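Local coordinates for protein TRAP dicarboxylate transporter, DctP subunit (Sulfurospirillum deleyianum, PDB 4OVS) that binds succinate and probably serves as the periplasmic solute-binding subunit of a TRAP dicarboxylate transporter, at residues E208-N213 and G232-L237; D114-V119 and Y142-F147; L226-H231 and D277-I282; S212-K217 and E221-L226. All blocks are in the same frame, centred on the assembly; numbering follows the deposited sequence.

Contact 1: residues E208-N213 and G232-L237; sequences ENPLSN and GYLGYL. With SIN (succinic acid), chain C.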
# COMPACT_ATOMS: atom_id res chain seq x y z
N GLU A 208 3.24 8.17 -7.51
CA GLU A 208 1.83 7.83 -7.37
C GLU A 208 1.61 7.40 -5.92
O GLU A 208 2.37 6.60 -5.39
CB GLU A 208 1.47 6.70 -8.31
CG GLU A 208 2.42 5.50 -8.25
CD GLU A 208 1.82 4.20 -8.91
OE1 GLU A 208 0.91 4.28 -9.75
OE2 GLU A 208 2.27 3.10 -8.55
N ASN A 209 0.61 7.98 -5.27
CA ASN A 209 0.34 7.70 -3.87
C ASN A 209 -1.13 7.80 -3.53
O ASN A 209 -1.86 8.55 -4.16
CB ASN A 209 1.05 8.68 -2.95
CG ASN A 209 2.55 8.62 -3.08
OD1 ASN A 209 3.14 9.36 -3.85
ND2 ASN A 209 3.16 7.69 -2.39
N PRO A 210 -1.55 7.05 -2.51
CA PRO A 210 -2.84 7.33 -1.92
C PRO A 210 -2.72 8.63 -1.12
O PRO A 210 -1.61 9.01 -0.80
CB PRO A 210 -3.07 6.12 -1.02
CG PRO A 210 -1.73 5.61 -0.73
CD PRO A 210 -0.87 5.92 -1.87
N LEU A 211 -3.82 9.33 -0.88
CA LEU A 211 -3.79 10.66 -0.24
C LEU A 211 -3.21 10.57 1.15
O LEU A 211 -2.58 11.52 1.64
CB LEU A 211 -5.20 11.29 -0.19
CG LEU A 211 -5.78 11.66 -1.54
CD1 LEU A 211 -7.08 12.47 -1.37
CD2 LEU A 211 -4.77 12.46 -2.37
N SER A 212 -3.37 9.41 1.78
CA SER A 212 -2.89 9.17 3.13
C SER A 212 -1.36 9.37 3.21
O SER A 212 -0.85 10.15 4.00
CB SER A 212 -3.26 7.71 3.51
OG SER A 212 -2.62 6.76 2.61
N ASN A 213 -0.63 8.68 2.36
CA ASN A 213 0.82 8.82 2.32
C ASN A 213 1.28 10.18 1.75
O ASN A 213 2.27 10.75 2.21
CB ASN A 213 1.43 7.70 1.51
CG ASN A 213 1.37 6.37 2.23
OD1 ASN A 213 1.21 6.28 3.45
ND2 ASN A 213 1.52 5.31 1.47
N GLY A 232 -4.90 3.42 -9.90
CA GLY A 232 -4.61 2.08 -9.38
C GLY A 232 -4.85 2.03 -7.88
O GLY A 232 -5.12 3.08 -7.26
N TYR A 233 -4.74 0.85 -7.26
CA TYR A 233 -5.11 0.70 -5.84
C TYR A 233 -3.90 0.26 -5.02
O TYR A 233 -3.05 -0.43 -5.51
CB TYR A 233 -6.30 -0.30 -5.66
CG TYR A 233 -6.57 -0.52 -4.20
CD1 TYR A 233 -7.32 0.39 -3.46
CD2 TYR A 233 -6.02 -1.59 -3.52
CE1 TYR A 233 -7.52 0.24 -2.07
CE2 TYR A 233 -6.25 -1.78 -2.14
CZ TYR A 233 -6.99 -0.85 -1.43
OH TYR A 233 -7.16 -0.99 -0.06
N LEU A 234 -3.84 0.68 -3.75
CA LEU A 234 -2.78 0.30 -2.85
C LEU A 234 -3.41 -0.17 -1.54
O LEU A 234 -4.22 0.55 -0.91
CB LEU A 234 -1.83 1.47 -2.61
CG LEU A 234 -0.42 1.18 -2.06
CD1 LEU A 234 0.49 2.40 -2.28
CD2 LEU A 234 -0.45 0.87 -0.57
N GLY A 235 -3.07 -1.40 -1.17
CA GLY A 235 -3.52 -2.03 0.07
C GLY A 235 -2.44 -2.96 0.63
O GLY A 235 -1.43 -3.17 -0.01
N TYR A 236 -2.72 -3.55 1.79
CA TYR A 236 -1.73 -4.30 2.55
C TYR A 236 -2.23 -5.72 2.94
O TYR A 236 -3.42 -5.95 3.07
CB TYR A 236 -1.45 -3.54 3.83
CG TYR A 236 -1.23 -2.04 3.69
CD1 TYR A 236 -0.03 -1.56 3.20
CD2 TYR A 236 -2.21 -1.11 4.06
CE1 TYR A 236 0.22 -0.20 3.05
CE2 TYR A 236 -1.96 0.28 3.93
CZ TYR A 236 -0.73 0.71 3.44
OH TYR A 236 -0.43 2.03 3.26
N LEU A 237 -1.30 -6.65 3.12
CA LEU A 237 -1.60 -7.95 3.70
C LEU A 237 -0.76 -8.05 4.96
O LEU A 237 0.47 -7.89 4.93
CB LEU A 237 -1.27 -9.08 2.75
CG LEU A 237 -1.39 -10.47 3.42
CD1 LEU A 237 -2.81 -10.79 3.82
CD2 LEU A 237 -0.85 -11.53 2.52
C1 SIN C . 4.72 2.75 -0.92
O1 SIN C . 5.82 2.13 -0.98
O2 SIN C . 4.40 3.67 -1.70
C2 SIN C . 3.69 2.29 0.09
C3 SIN C . 4.15 2.51 1.52
C4 SIN C . 3.04 1.94 2.37
O3 SIN C . 3.20 0.90 3.06
O4 SIN C . 1.93 2.54 2.34
O HOH W 1 -1.13 4.58 3.92

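Contact 2: residues D114-V119 and Y142-F147; sequences DHLYKV and YWDAGF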
# COMPACT_ATOMS: atom_id res chain seq x y z
N ASP A 114 -16.42 -1.16 -2.90
CA ASP A 114 -17.34 -2.27 -2.82
C ASP A 114 -16.75 -3.45 -3.60
O ASP A 114 -16.73 -4.58 -3.13
CB ASP A 114 -18.70 -1.84 -3.41
CG ASP A 114 -19.69 -2.99 -3.49
OD1 ASP A 114 -20.32 -3.33 -2.45
OD2 ASP A 114 -19.87 -3.53 -4.61
N HIS A 115 -16.28 -3.17 -4.81
CA HIS A 115 -15.64 -4.19 -5.62
C HIS A 115 -14.45 -4.80 -4.87
O HIS A 115 -14.37 -6.01 -4.71
CB HIS A 115 -15.19 -3.60 -6.96
CG HIS A 115 -14.64 -4.63 -7.90
ND1 HIS A 115 -13.67 -4.35 -8.85
CD2 HIS A 115 -14.91 -5.95 -8.03
CE1 HIS A 115 -13.39 -5.44 -9.53
NE2 HIS A 115 -14.14 -6.42 -9.06
N LEU A 116 -13.55 -3.94 -4.40
CA LEU A 116 -12.34 -4.34 -3.71
C LEU A 116 -12.58 -5.34 -2.58
O LEU A 116 -11.97 -6.41 -2.50
CB LEU A 116 -11.68 -3.09 -3.10
CG LEU A 116 -10.39 -3.31 -2.30
CD1 LEU A 116 -9.30 -3.60 -3.27
CD2 LEU A 116 -9.97 -2.11 -1.43
N TYR A 117 -13.46 -4.97 -1.67
CA TYR A 117 -13.66 -5.80 -0.50
C TYR A 117 -14.30 -7.18 -0.86
O TYR A 117 -14.00 -8.19 -0.22
CB TYR A 117 -14.48 -5.05 0.53
CG TYR A 117 -13.66 -4.08 1.33
CD1 TYR A 117 -12.57 -4.51 2.08
CD2 TYR A 117 -13.96 -2.72 1.34
CE1 TYR A 117 -11.81 -3.63 2.82
CE2 TYR A 117 -13.20 -1.83 2.09
CZ TYR A 117 -12.15 -2.28 2.82
OH TYR A 117 -11.39 -1.40 3.54
N LYS A 118 -15.15 -7.21 -1.89
CA LYS A 118 -15.70 -8.46 -2.37
C LYS A 118 -14.59 -9.35 -2.92
O LYS A 118 -14.68 -10.57 -2.84
CB LYS A 118 -16.75 -8.22 -3.46
CG LYS A 118 -18.12 -7.76 -2.92
CD LYS A 118 -19.15 -7.63 -4.04
CE LYS A 118 -20.40 -6.84 -3.59
NZ LYS A 118 -21.34 -6.47 -4.70
N VAL A 119 -13.57 -8.76 -3.51
CA VAL A 119 -12.43 -9.54 -3.96
C VAL A 119 -11.55 -9.99 -2.80
O VAL A 119 -11.29 -11.20 -2.64
CB VAL A 119 -11.63 -8.78 -5.01
CG1 VAL A 119 -10.32 -9.50 -5.32
CG2 VAL A 119 -12.44 -8.64 -6.24
N TYR A 142 -6.35 -8.62 5.08
CA TYR A 142 -6.10 -7.45 4.27
C TYR A 142 -6.55 -6.16 4.93
O TYR A 142 -7.65 -6.10 5.53
CB TYR A 142 -6.82 -7.57 2.94
CG TYR A 142 -6.35 -8.71 2.07
CD1 TYR A 142 -5.16 -8.62 1.38
CD2 TYR A 142 -7.10 -9.86 1.90
CE1 TYR A 142 -4.72 -9.63 0.56
CE2 TYR A 142 -6.66 -10.90 1.07
CZ TYR A 142 -5.47 -10.77 0.40
OH TYR A 142 -4.99 -11.78 -0.44
N TRP A 143 -5.69 -5.14 4.79
CA TRP A 143 -5.91 -3.74 5.20
C TRP A 143 -5.94 -2.81 3.99
O TRP A 143 -5.34 -3.12 2.96
CB TRP A 143 -4.80 -3.30 6.13
CG TRP A 143 -4.85 -3.82 7.53
CD1 TRP A 143 -5.62 -4.84 8.01
CD2 TRP A 143 -4.05 -3.38 8.62
NE1 TRP A 143 -5.39 -5.01 9.36
CE2 TRP A 143 -4.42 -4.12 9.76
CE3 TRP A 143 -3.07 -2.37 8.78
CZ2 TRP A 143 -3.87 -3.90 11.02
CZ3 TRP A 143 -2.55 -2.16 10.01
CH2 TRP A 143 -2.95 -2.91 11.13
N ASP A 144 -6.61 -1.64 4.13
CA ASP A 144 -6.90 -0.70 3.04
C ASP A 144 -5.99 0.54 3.20
O ASP A 144 -5.77 0.98 4.32
CB ASP A 144 -8.34 -0.19 3.20
CG ASP A 144 -8.79 0.72 2.09
OD1 ASP A 144 -8.15 0.79 1.02
OD2 ASP A 144 -9.85 1.38 2.28
N ALA A 145 -5.46 1.04 2.10
CA ALA A 145 -4.90 2.39 2.08
C ALA A 145 -5.82 3.27 1.28
O ALA A 145 -6.54 4.04 1.85
CB ALA A 145 -3.43 2.43 1.52
N GLY A 146 -5.78 3.13 -0.05
CA GLY A 146 -6.71 3.81 -0.91
C GLY A 146 -6.24 3.77 -2.35
O GLY A 146 -5.20 3.22 -2.67
N PHE A 147 -7.04 4.39 -3.21
CA PHE A 147 -6.66 4.55 -4.59
C PHE A 147 -5.54 5.59 -4.73
O PHE A 147 -5.41 6.49 -3.91
CB PHE A 147 -7.88 4.94 -5.42
CG PHE A 147 -8.83 3.82 -5.64
CD1 PHE A 147 -8.67 2.94 -6.71
CD2 PHE A 147 -9.86 3.61 -4.77
CE1 PHE A 147 -9.53 1.91 -6.90
CE2 PHE A 147 -10.72 2.57 -4.95
CZ PHE A 147 -10.56 1.72 -6.03
O HOH W 2 -12.20 0.86 4.08

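Contact 3: residues L226-H231 and D277-I282; sequences LTLSNH and DMLAKI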
# COMPACT_ATOMS: atom_id res chain seq x y z
N LEU A 226 -0.83 17.87 -8.27
CA LEU A 226 -1.49 16.62 -7.92
C LEU A 226 -2.72 16.38 -8.78
O LEU A 226 -3.59 17.26 -8.89
CB LEU A 226 -1.92 16.62 -6.44
CG LEU A 226 -2.75 15.42 -5.98
CD1 LEU A 226 -1.95 14.17 -5.93
CD2 LEU A 226 -3.35 15.68 -4.59
N THR A 227 -2.81 15.20 -9.37
CA THR A 227 -3.96 14.84 -10.18
C THR A 227 -4.74 13.71 -9.55
O THR A 227 -4.19 12.64 -9.27
CB THR A 227 -3.53 14.46 -11.62
OG1 THR A 227 -2.97 15.61 -12.24
CG2 THR A 227 -4.69 14.02 -12.44
N LEU A 228 -6.02 13.94 -9.32
CA LEU A 228 -6.86 12.91 -8.69
C LEU A 228 -7.25 11.85 -9.73
O LEU A 228 -8.36 11.77 -10.22
CB LEU A 228 -8.07 13.54 -7.99
CG LEU A 228 -7.71 14.58 -6.92
CD1 LEU A 228 -8.92 15.22 -6.32
CD2 LEU A 228 -6.91 14.01 -5.81
N SER A 229 -6.26 11.04 -10.08
CA SER A 229 -6.37 10.06 -11.15
C SER A 229 -7.00 8.73 -10.73
O SER A 229 -7.61 8.06 -11.54
CB SER A 229 -4.98 9.80 -11.72
OG SER A 229 -4.06 9.50 -10.70
N ASN A 230 -6.85 8.34 -9.48
CA ASN A 230 -7.49 7.11 -9.05
C ASN A 230 -7.17 5.95 -9.96
O ASN A 230 -7.99 5.11 -10.21
CB ASN A 230 -9.01 7.31 -9.02
CG ASN A 230 -9.44 8.19 -7.89
OD1 ASN A 230 -9.37 7.81 -6.74
ND2 ASN A 230 -9.87 9.39 -8.22
N HIS A 231 -5.94 5.88 -10.43
CA HIS A 231 -5.67 5.03 -11.58
C HIS A 231 -5.27 3.62 -11.16
O HIS A 231 -5.29 2.72 -11.98
CB HIS A 231 -4.59 5.69 -12.41
CG HIS A 231 -3.31 5.82 -11.68
ND1 HIS A 231 -3.01 6.90 -10.88
CD2 HIS A 231 -2.28 4.96 -11.54
CE1 HIS A 231 -1.83 6.72 -10.33
NE2 HIS A 231 -1.37 5.54 -10.70
N ASP A 277 -10.88 13.42 4.70
CA ASP A 277 -10.01 14.15 5.61
C ASP A 277 -8.72 14.62 4.90
O ASP A 277 -8.33 15.76 5.03
CB ASP A 277 -9.67 13.25 6.79
CG ASP A 277 -8.87 13.95 7.86
OD1 ASP A 277 -8.98 15.20 7.97
OD2 ASP A 277 -8.14 13.25 8.60
N MSE A 278 -8.05 13.72 4.19
CA MSE A 278 -6.76 14.05 3.58
C MSE A 278 -6.96 15.10 2.46
O MSE A 278 -6.11 15.99 2.26
CB MSE A 278 -6.09 12.77 3.06
CG MSE A 278 -5.72 11.82 4.19
SE MSE A 278 -4.26 12.67 5.23
CE MSE A 278 -5.08 12.92 6.99
N LEU A 279 -8.09 15.03 1.76
CA LEU A 279 -8.28 15.93 0.62
C LEU A 279 -8.50 17.34 1.19
O LEU A 279 -7.94 18.30 0.72
CB LEU A 279 -9.40 15.50 -0.30
CG LEU A 279 -9.73 16.41 -1.49
CD1 LEU A 279 -8.55 16.54 -2.38
CD2 LEU A 279 -10.91 15.87 -2.27
N ALA A 280 -9.22 17.43 2.30
CA ALA A 280 -9.37 18.73 2.95
C ALA A 280 -8.00 19.31 3.37
O ALA A 280 -7.74 20.49 3.21
CB ALA A 280 -10.27 18.61 4.14
N LYS A 281 -7.14 18.49 3.94
CA LYS A 281 -5.85 19.00 4.41
C LYS A 281 -4.93 19.41 3.25
O LYS A 281 -4.24 20.45 3.30
CB LYS A 281 -5.16 17.97 5.31
CG LYS A 281 -5.77 17.83 6.70
CD LYS A 281 -5.21 16.56 7.37
CE LYS A 281 -5.76 16.28 8.80
NZ LYS A 281 -5.70 17.51 9.63
N ILE A 282 -4.91 18.60 2.21
CA ILE A 282 -4.12 18.94 1.03
C ILE A 282 -4.64 20.23 0.37
O ILE A 282 -3.86 21.08 -0.07
CB ILE A 282 -4.08 17.73 0.10
CG1 ILE A 282 -3.37 16.62 0.82
CG2 ILE A 282 -3.41 18.04 -1.25
CD1 ILE A 282 -3.67 15.33 0.28

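Contact 4: residues S212-K217 and E221-L226; sequences SNFYTK and EVQTDL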
# COMPACT_ATOMS: atom_id res chain seq x y z
N SER A 212 -3.37 9.41 1.78
CA SER A 212 -2.89 9.17 3.13
C SER A 212 -1.36 9.37 3.21
O SER A 212 -0.85 10.15 4.00
CB SER A 212 -3.26 7.71 3.51
OG SER A 212 -2.62 6.76 2.61
N ASN A 213 -0.63 8.68 2.36
CA ASN A 213 0.82 8.82 2.32
C ASN A 213 1.28 10.18 1.75
O ASN A 213 2.27 10.75 2.21
CB ASN A 213 1.43 7.70 1.51
CG ASN A 213 1.37 6.37 2.23
OD1 ASN A 213 1.21 6.28 3.45
ND2 ASN A 213 1.52 5.31 1.47
N PHE A 214 0.56 10.68 0.76
CA PHE A 214 0.89 11.94 0.12
C PHE A 214 1.00 13.07 1.14
O PHE A 214 1.95 13.83 1.10
CB PHE A 214 -0.14 12.28 -0.95
CG PHE A 214 0.23 13.42 -1.84
CD1 PHE A 214 1.19 13.27 -2.82
CD2 PHE A 214 -0.41 14.64 -1.71
CE1 PHE A 214 1.55 14.34 -3.65
CE2 PHE A 214 -0.06 15.73 -2.53
CZ PHE A 214 0.91 15.58 -3.50
N TYR A 215 0.08 13.16 2.09
CA TYR A 215 0.12 14.27 3.04
C TYR A 215 0.96 13.99 4.29
O TYR A 215 1.75 14.81 4.70
CB TYR A 215 -1.31 14.68 3.44
CG TYR A 215 -1.39 15.84 4.39
CD1 TYR A 215 -1.40 17.13 3.91
CD2 TYR A 215 -1.47 15.65 5.74
CE1 TYR A 215 -1.47 18.23 4.78
CE2 TYR A 215 -1.55 16.74 6.62
CZ TYR A 215 -1.56 18.01 6.13
OH TYR A 215 -1.63 19.08 6.97
N THR A 216 0.79 12.83 4.89
CA THR A 216 1.50 12.46 6.10
C THR A 216 3.01 12.37 5.94
O THR A 216 3.71 12.58 6.92
CB THR A 216 1.02 11.16 6.72
OG1 THR A 216 1.24 10.08 5.80
CG2 THR A 216 -0.47 11.28 7.08
N LYS A 217 3.51 12.14 4.72
CA LYS A 217 4.93 12.14 4.50
C LYS A 217 5.40 13.42 3.86
O LYS A 217 6.54 13.48 3.48
CB LYS A 217 5.38 11.01 3.60
CG LYS A 217 5.07 9.66 4.11
CD LYS A 217 5.81 9.36 5.44
CE LYS A 217 7.27 9.11 5.28
NZ LYS A 217 7.77 8.66 6.59
N GLU A 221 4.56 18.87 0.00
CA GLU A 221 5.43 20.01 0.15
C GLU A 221 6.53 20.00 -0.89
O GLU A 221 7.22 21.01 -1.10
CB GLU A 221 6.00 20.07 1.58
CG GLU A 221 4.87 20.19 2.55
CD GLU A 221 5.31 20.42 3.97
OE1 GLU A 221 4.45 20.74 4.83
OE2 GLU A 221 6.51 20.26 4.23
N VAL A 222 6.71 18.86 -1.54
CA VAL A 222 7.75 18.73 -2.56
C VAL A 222 7.20 18.35 -3.95
O VAL A 222 7.95 17.86 -4.79
CB VAL A 222 8.88 17.76 -2.11
CG1 VAL A 222 9.71 18.40 -1.01
CG2 VAL A 222 8.29 16.44 -1.65
N GLN A 223 5.93 18.63 -4.19
CA GLN A 223 5.29 18.45 -5.52
C GLN A 223 4.43 19.67 -5.84
O GLN A 223 3.76 20.19 -4.95
CB GLN A 223 4.38 17.22 -5.49
CG GLN A 223 5.06 15.92 -5.29
CD GLN A 223 5.77 15.43 -6.56
OE1 GLN A 223 5.36 14.46 -7.17
NE2 GLN A 223 6.85 16.06 -6.91
N THR A 224 4.44 20.12 -7.10
CA THR A 224 3.76 21.35 -7.51
C THR A 224 2.37 21.04 -8.10
O THR A 224 1.51 21.94 -8.17
CB THR A 224 4.60 22.13 -8.53
OG1 THR A 224 4.81 21.33 -9.70
CG2 THR A 224 5.94 22.46 -7.96
N ASP A 225 2.14 19.78 -8.48
CA ASP A 225 0.89 19.36 -9.11
C ASP A 225 0.44 17.97 -8.69
O ASP A 225 1.22 17.02 -8.77
CB ASP A 225 1.01 19.41 -10.64
CG ASP A 225 1.21 20.84 -11.16
OD1 ASP A 225 2.36 21.26 -11.28
OD2 ASP A 225 0.21 21.54 -11.45
N LEU A 226 -0.83 17.87 -8.27
CA LEU A 226 -1.49 16.62 -7.92
C LEU A 226 -2.72 16.38 -8.78
O LEU A 226 -3.59 17.26 -8.89
CB LEU A 226 -1.92 16.62 -6.44
CG LEU A 226 -2.75 15.42 -5.98
CD1 LEU A 226 -1.95 14.17 -5.93
CD2 LEU A 226 -3.35 15.68 -4.59

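Contact 1: residues E208-N213 and G232-L237
The Tyr-236 ring has succinate C4 and a bridging water in its plane, at its edge, and the Asn-213 amide comes up to the same rim, with Asn-213 ND2 4.2 Å from Tyr-236 OH. The ligand carboxylate is thus met by the rim of the phenol. Tyr-236 OH donates to succinate O4 at 2.6 Å. Asn-213 ND2 sends a second, nearly straight bond to that same O4 (2.9 Å, N-H...O angle 164°), and donors from both segments therefore grip a single carboxylate atom. The oxygen of the amide is also held. The water donates to Asn-213 OD1 at 2.9 Å and to Tyr-236 OH at 2.7 Å, and it bonds Ser-212 OG as well, which ties down the rotation of the amide. A phenylalanine in place of Tyr-236 would probably leave O4 short of one donor and the water without one of its acceptors.

This is the ligand cleft of a type II periplasmic binding fold, where strand 233-241 faces the start of helix 211-216, with Pro-210 as its N-cap residue. Lys-40, Lys-93 and Arg-169 complete the succinate site. Beside the polar cluster, the contact turns apolar. With CG turned away from the backbone N (chi1 -161°), the Leu-234 side chain reaches across to the proline and the ligand: Leu-234 CD1 lies 3.8 Å from Pro-210 CD and 4.0 Å from the succinate methylene C2.

Contact 2: residues D114-V119 and Y142-F147
Tyr-117 and Asp-144 carry most of this contact, and their side chains meet at about a right angle, with ring and carboxylate planes 82° apart. The van der Waals part is close: Tyr-117 OH lies 3.3 Å from Asp-144 CB, with the hydroxyl end of the phenol set against the methylene of the aspartate. Leu-116 adds a looser van der Waals touch, its CD2 methyl 4.2 Å from Asp-144 OD1. The phenol reaches over from the helix with CG anti to the carbonyl carbon of Tyr-117 (chi1 -80°).

The polar part runs through a water in the plane of the Tyr-117 ring, at its edge. Tyr-117 OH donates to this water at 2.5 Å, and the water in turn donates a hydrogen bond to Asp-144 OD2 at 3.0 Å, bridging phenol and carboxylate. Two further partners hold the buried carboxylate: Lys-113 forms a salt bridge to OD2, while OD1 is hydrogen-bonded to the hydroxyl of Tyr-233. These partners would probably stabilise the negative charge of Asp-144. Its backbone N is in turn bonded to Glu-267 of helix 253-289. The ligand is some way off, about 10 Å between nearest atoms of the Asp-144 side chain and the succinate.

Next along the strand, Ala-145 and Gly-146 both face Leu-234 in a classic beta bulge. Helix 113-120 thus packs against the long, bulged strand 137-152, the kind of extended strand that runs through both lobes in TRAP solute-binding proteins.

Contact 3: residues L226-H231 and D277-I282
Leu-226 and Ile-282 meet with their side chains at about a right angle, methyl against methyl, Leu-226 CD2 lying 4.1 Å from Ile-282 CG2. The isoleucine offers this branch because CG2 is anti to its backbone N, while CG1, the longer branch, is anti to the carbonyl carbon (chi1 -64°). The second pair, Leu-228 and Leu-279, cross obliquely, and only their CD1 methyls come close, at 4.2 Å between Leu-228 CD1 and Leu-279 CD1. Leu-279 and Ile-282 are three residues apart on their helix, and each takes one leucine of the other segment. The two pairs differ in burial: Leu-226 and Ile-282 are buried, whereas Leu-228 and Leu-279 are both partly exposed.

In the fold, this joins the long helix 253-289, of the kind characteristic of TRAP solute-binding proteins, to strand 225-227, which lies between strand 293-295 (parallel) and strand 137-152 (antiparallel). Leu-228 is the centre of an inverse gamma turn, closed by Ser-229 N donating to Thr-227 O at 2.7 Å. The turn therefore includes the second of the two leucines that meet the helix.

Beyond it the chain is pinned by polar bonds. Ser-229 OG lies in the plane of the His-231 ring, at its edge, and is bonded to His-231 ND1 at 2.8 Å. The backbone N of Leu-150 also bonds Ser-229 OG, while the other ring nitrogen of His-231, NE2, is bonded to Glu-208.

Contact 4: residues S212-K217 and E221-L226
Phe-214 and Leu-226 make the tight part of this contact, their side chains arriving from opposite directions. Leu-226 CD1 sits over one face of the ring in a CH-pi contact, 4.1 Å from the Phe-214 centroid and 15° off the ring normal, while Leu-226 CD2 touches Phe-214 CE2 at 3.9 Å. The ring extends to the strand because Phe-214 CG is anti to the backbone N (chi1 -170°). With the ring cut back to an alanine, a gap is likely to open between helix and strand, and Leu-226 CD1 to lose the aromatic face it packs on.

Gln-223 is the looser neighbour: its CG approaches Phe-214 CE1 at 4.2 Å, with ring and amide planes 54° apart. Its bent chain turns NE2 back to Val-222 O (3.0 Å), and OE1 is bonded to Ser-151 OG. Further out, Glu-221 is exposed, and the helix end is secured by its own bonds: Ser-212 O accepts Thr-216 OG1 at 2.8 Å and Thr-216 N from opposite faces of its plane.

Phe-214 also touches Ile-282 of helix 253-289 and Ser-151 of strand 137-152, which places its ring where helix 211-216 meets that long helix and strands 137-152 and 225-227.

Overall arrangement
Contacts 1, 2 and 4 are buried, whereas contact 3 is only partly so. Polar bonds are found nearer the middle of the chain, alongside apolar contacts: contact 1 grips the ligand through direct and water-mediated bonds, and contact 2 adds a water bridge to a buried carboxylate that is salt-bridged to Lys-113. Further out, contacts 3 and 4 are apolar, aliphatic in the one and aromatic with aliphatic in the other. Contacts 1 and 4 share helix 211-216, and contacts 3 and 4 meet at Leu-226. Contacts 1 and 2 are coupled through paired strands 233-241 and 137-152, where Tyr-236 N bonds Trp-143 O, while Leu-211 packs on Met-278 to join contact 1 with contact 3.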